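Local coordinates for protein peroxiredoxin (Clostridioides difficile, PDB 6TSB) that hydrolyses chitin through its C-terminal glycoside hydrolase family 18 domain, the part present here, and is a bifunctional peroxiredoxin-chitinase of the spore coat, at the interface of chains A and B. Sequence-based numbering; all coordinates share one arbitrary frame. Chains: chain A/B, Peroxiredoxin.

The interface of chains A and B. Residues chain A 40, 48-50, 53, 260; chain B 340, 343-344, 346-347.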
loop_
_atom_site.group_PDB
_atom_site.type_symbol
_atom_site.label_atom_id
_atom_site.label_comp_id
_atom_site.label_asym_id
_atom_site.label_seq_id
_atom_site.Cartn_x
_atom_site.Cartn_y
_atom_site.Cartn_z
ATOM N N GLU A 40 1.162 -23.196 -14.251
ATOM C CA GLU A 40 2.430 -23.049 -13.508
ATOM C C GLU A 40 3.439 -24.099 -13.953
ATOM O O GLU A 40 3.043 -25.247 -14.239
ATOM C CB GLU A 40 2.226 -23.183 -12.002
ATOM C CG GLU A 40 1.133 -22.292 -11.461
ATOM C CD GLU A 40 0.998 -22.283 -9.944
ATOM O OE1 GLU A 40 0.160 -23.071 -9.423
ATOM O OE2 GLU A 40 1.722 -21.499 -9.296
ATOM N N ASN A 48 1.941 -29.220 -3.067
ATOM C CA ASN A 48 1.117 -28.005 -2.799
ATOM C C ASN A 48 0.575 -27.351 -4.086
ATOM O O ASN A 48 0.041 -26.248 -4.021
ATOM C CB ASN A 48 1.901 -27.039 -1.917
ATOM C CG ASN A 48 2.099 -27.586 -0.516
ATOM O OD1 ASN A 48 1.162 -28.146 0.068
ATOM N ND2 ASN A 48 3.304 -27.433 0.023
ATOM N N VAL A 49 0.635 -28.030 -5.215
ATOM C CA VAL A 49 -0.112 -27.609 -6.424
ATOM C C VAL A 49 -1.613 -27.818 -6.185
ATOM O O VAL A 49 -1.983 -28.910 -5.728
ATOM C CB VAL A 49 0.404 -28.372 -7.655
ATOM C CG1 VAL A 49 -0.503 -28.188 -8.852
ATOM C CG2 VAL A 49 1.827 -27.940 -7.978
ATOM N N ASP A 50 -2.424 -26.805 -6.524
ATOM C CA ASP A 50 -3.908 -26.842 -6.479
ATOM C C ASP A 50 -4.415 -26.940 -7.915
ATOM O O ASP A 50 -4.504 -25.892 -8.601
ATOM C CB ASP A 50 -4.466 -25.638 -5.695
ATOM C CG ASP A 50 -5.992 -25.590 -5.554
ATOM O OD1 ASP A 50 -6.700 -26.477 -6.128
ATOM O OD2 ASP A 50 -6.479 -24.677 -4.847
ATOM N N LEU A 53 -7.055 -24.348 -9.495
ATOM C CA LEU A 53 -6.621 -23.005 -9.956
ATOM C C LEU A 53 -6.115 -23.012 -11.413
ATOM O O LEU A 53 -6.148 -21.909 -12.038
ATOM C CB LEU A 53 -5.508 -22.506 -9.038
ATOM C CG LEU A 53 -5.884 -22.214 -7.588
ATOM C CD1 LEU A 53 -4.653 -21.737 -6.840
ATOM C CD2 LEU A 53 -6.990 -21.165 -7.514
ATOM N N PHE A 260 7.176 -15.739 -9.234
ATOM C CA PHE A 260 6.691 -15.929 -7.845
ATOM C C PHE A 260 7.906 -15.887 -6.938
ATOM O O PHE A 260 7.930 -16.529 -5.902
ATOM C CB PHE A 260 5.911 -17.229 -7.706
ATOM C CG PHE A 260 4.506 -17.179 -8.238
ATOM C CD1 PHE A 260 4.020 -16.075 -8.916
ATOM C CD2 PHE A 260 3.668 -18.263 -8.090
ATOM C CE1 PHE A 260 2.712 -16.064 -9.396
ATOM C CE2 PHE A 260 2.363 -18.252 -8.561
ATOM C CZ PHE A 260 1.885 -17.144 -9.211
ATOM N N ASN B 340 -0.103 -20.965 -2.187
ATOM C CA ASN B 340 -0.949 -20.693 -3.388
ATOM C C ASN B 340 -1.608 -19.312 -3.289
ATOM O O ASN B 340 -2.720 -19.146 -3.795
ATOM C CB ASN B 340 -1.989 -21.794 -3.615
ATOM C CG ASN B 340 -1.332 -23.098 -4.014
ATOM O OD1 ASN B 340 -0.194 -23.105 -4.473
ATOM N ND2 ASN B 340 -2.038 -24.196 -3.833
ATOM N N ALA B 343 -0.771 -17.768 -6.786
ATOM C CA ALA B 343 -1.486 -18.647 -7.725
ATOM C C ALA B 343 -2.964 -18.242 -7.774
ATOM O O ALA B 343 -3.525 -18.151 -8.886
ATOM C CB ALA B 343 -1.304 -20.088 -7.316
ATOM N N ARG B 344 -3.580 -18.046 -6.609
ATOM C CA ARG B 344 -5.026 -17.711 -6.491
ATOM C C ARG B 344 -5.287 -16.389 -7.231
ATOM O O ARG B 344 -6.223 -16.331 -8.054
ATOM C CB ARG B 344 -5.422 -17.602 -5.014
ATOM C CG ARG B 344 -6.912 -17.774 -4.758
ATOM C CD ARG B 344 -7.299 -17.566 -3.302
ATOM N NE ARG B 344 -8.631 -16.988 -3.208
ATOM C CZ ARG B 344 -8.899 -15.679 -3.162
ATOM N NH1 ARG B 344 -7.935 -14.771 -3.180
ATOM N NH2 ARG B 344 -10.154 -15.277 -3.090
ATOM N N MET B 346 -3.463 -14.875 -9.492
ATOM C CA MET B 346 -3.245 -15.118 -10.939
ATOM C C MET B 346 -4.460 -15.862 -11.527
ATOM O O MET B 346 -4.950 -15.462 -12.604
ATOM C CB MET B 346 -1.942 -15.898 -11.143
ATOM C CG MET B 346 -1.623 -16.142 -12.583
ATOM S SD MET B 346 -0.009 -16.905 -12.794
ATOM C CE MET B 346 -0.492 -18.596 -12.447
ATOM N N SER B 347 -5.017 -16.858 -10.847
ATOM C CA SER B 347 -6.168 -17.620 -11.408
ATOM C C SER B 347 -7.434 -16.749 -11.439
ATOM O O SER B 347 -8.230 -16.834 -12.412
ATOM C CB SER B 347 -6.421 -18.882 -10.647
ATOM O OG SER B 347 -7.447 -19.621 -11.308
#
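A:Leu53 lies against the first two turns of a helix of chain B and divides its methyls between them. CD1 points at the methyl of B:Ala343, with CB 3.8 Å away, and also touches the backbone of B:Arg344; CD2 reaches CB of B:Ser347 at 3.9 Å. With OG anti to its backbone N (chi1 -175°), B:Ser347 turns its hydroxyl to the A:Leu53 carbonyl: OG donates to A:Leu53 O at 2.7 Å, in the carbonyl plane and on a lone pair, with a C=O...OG angle of 128°. One residue of chain A thus gives both apolar and polar contact to a single helix face.

Ahead of that helix, the B:Asn340 amide points at the A:Asn48 carbonyl oxygen. ND2 donates to A:Asn48 O at 2.9 Å, almost head-on to the carbonyl, and the acceptor is tilted 16° from the amide plane. B:Asn340 OD1 also crowds A:Asn48 O at 3.2 Å, an unfavourable approach of two acceptors. ND2 passes close to CB of A:Asp50 too.

A:Phe260 packs its CE2 and CZ corner against the B:Ala343 backbone; N, 3.6 Å from CE2, is raised from the ring plane and lies out beyond that corner. CZ also touches the sulfur of B:Met346. That side chain runs obliquely across the extended A:Glu40, CE 4.2 Å from CG. Both A:Glu40 carboxylate oxygens lie against the B:Ala343 methyl, OE2 3.9 Å from CB, in van der Waals contact.

Helix 341-351 of chain B therefore docks among strand 37-43, the loop and 3-10 helix 51-53 that follow it, and the linker between strands 254-259 and 261-264 of chain A. The two-fold axis repeats this patch with chains exchanged; the pairing may reflect crystal packing.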